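Local coordinates for aerobactin synthase IucA (Klebsiella pneumoniae subsp. pneumoniae, PDB 5JM8) that catalyses an ATP-dependent ligation step in the synthesis of the siderophore aerobactin, as a member of the NIS synthetase family, at the interface of chains A and B. Numbering follows the deposited sequence. Chains: chain A/B, Aerobactin synthase IucA.

The interface of chains A and B. Residues chain A 196, 204, 207; chain B 207, 214.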
loop_
_atom_site.group_PDB
_atom_site.type_symbol
_atom_site.label_atom_id
_atom_site.label_comp_id
_atom_site.label_asym_id
_atom_site.label_seq_id
_atom_site.Cartn_x
_atom_site.Cartn_y
_atom_site.Cartn_z
ATOM N N LEU A 196 -22.532 -21.230 2.537
ATOM C CA LEU A 196 -22.742 -21.163 3.976
ATOM C C LEU A 196 -24.240 -21.073 4.237
ATOM O O LEU A 196 -24.970 -20.491 3.435
ATOM C CB LEU A 196 -22.025 -19.953 4.577
ATOM C CG LEU A 196 -20.547 -19.759 4.235
ATOM C CD1 LEU A 196 -20.080 -18.393 4.717
ATOM C CD2 LEU A 196 -19.713 -20.866 4.853
ATOM N N ARG A 204 -20.015 -14.617 9.591
ATOM C CA ARG A 204 -18.882 -14.143 8.804
ATOM C C ARG A 204 -18.986 -12.646 8.556
ATOM O O ARG A 204 -18.025 -11.906 8.761
ATOM C CB ARG A 204 -18.799 -14.876 7.462
ATOM C CG ARG A 204 -17.500 -14.624 6.705
ATOM C CD ARG A 204 -17.525 -15.231 5.310
ATOM N NE ARG A 204 -18.377 -14.481 4.391
ATOM C CZ ARG A 204 -18.648 -14.859 3.146
ATOM N NH1 ARG A 204 -19.430 -14.113 2.378
ATOM N NH2 ARG A 204 -18.136 -15.984 2.668
ATOM N N ALA A 207 -18.464 -10.662 11.606
ATOM C CA ALA A 207 -17.093 -10.823 12.073
ATOM C C ALA A 207 -16.124 -9.922 11.317
ATOM O O ALA A 207 -15.222 -9.339 11.913
ATOM C CB ALA A 207 -16.666 -12.272 11.940
ATOM N N ALA B 207 -13.081 -16.971 11.356
ATOM C CA ALA B 207 -13.695 -16.160 10.309
ATOM C C ALA B 207 -12.713 -15.204 9.640
ATOM O O ALA B 207 -12.974 -14.725 8.539
ATOM C CB ALA B 207 -14.862 -15.381 10.881
ATOM N N LEU B 214 -16.042 -21.994 7.235
ATOM C CA LEU B 214 -17.191 -21.577 8.029
ATOM C C LEU B 214 -18.444 -22.383 7.707
ATOM O O LEU B 214 -19.434 -22.308 8.435
ATOM C CB LEU B 214 -17.471 -20.090 7.815
ATOM C CG LEU B 214 -16.493 -19.100 8.453
ATOM C CD1 LEU B 214 -16.841 -17.681 8.042
ATOM C CD2 LEU B 214 -16.499 -19.223 9.963
#
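B:Leu214 of one IucA subunit packs against A:Arg204 and A:Leu196 of another, in a two-fold symmetric interface between NIS synthetase chains. The patch joins helix 198-209 of chain A, with the loop residue just ahead of it, to helix 198-209 and the 3-10 helix 211-216 of chain B. The deposited assembly holds four copies, so this surface may help build an oligomer; the coordinates alone do not show that it forms in the cell.

The aliphatic contact centres on B:Leu214. Its CD1 methyl rests against the methylene stem of A:Arg204, at 3.4 Å from CG. B:Leu214 CD1 is also 3.5 Å from A:Arg204 CB, and A:Arg204 CD touches it too. One methyl thus touches three successive carbons of the arginine. The two side chains meet at a slant rather than running alongside each other. CG of A:Arg204 stands anti to the backbone N (chi1 -169°), and the stem stays extended through chi2, which lays CB, CG and CD along the CD1 methyl of B:Leu214. The chain then bends at chi3 (74°), and the guanidinium turns away from B:Leu214.

A second leucine contact flanks the first. A:Leu196 CD2 lies nearest the backbone of B:Leu214, 3.5 Å from its carbonyl carbon C. A:Leu196 CD2 is also in contact with B:Leu214 CB, at 3.8 Å. A:Leu196 thus touches the backbone carbonyl carbon and CB of B:Leu214, while A:Arg204 meets one branch at its far end.

The alanine contact pairs the same position from both chains. The CB methyls of A:Ala207 and B:Ala207 face each other at 3.7 Å. This pairing of equivalent residues places the contact close to the two-fold axis. The small side chains probably let the two copies of helix 198-209 approach closely here. By symmetry, A:Leu214 should pack likewise against B:Arg204 and B:Leu196.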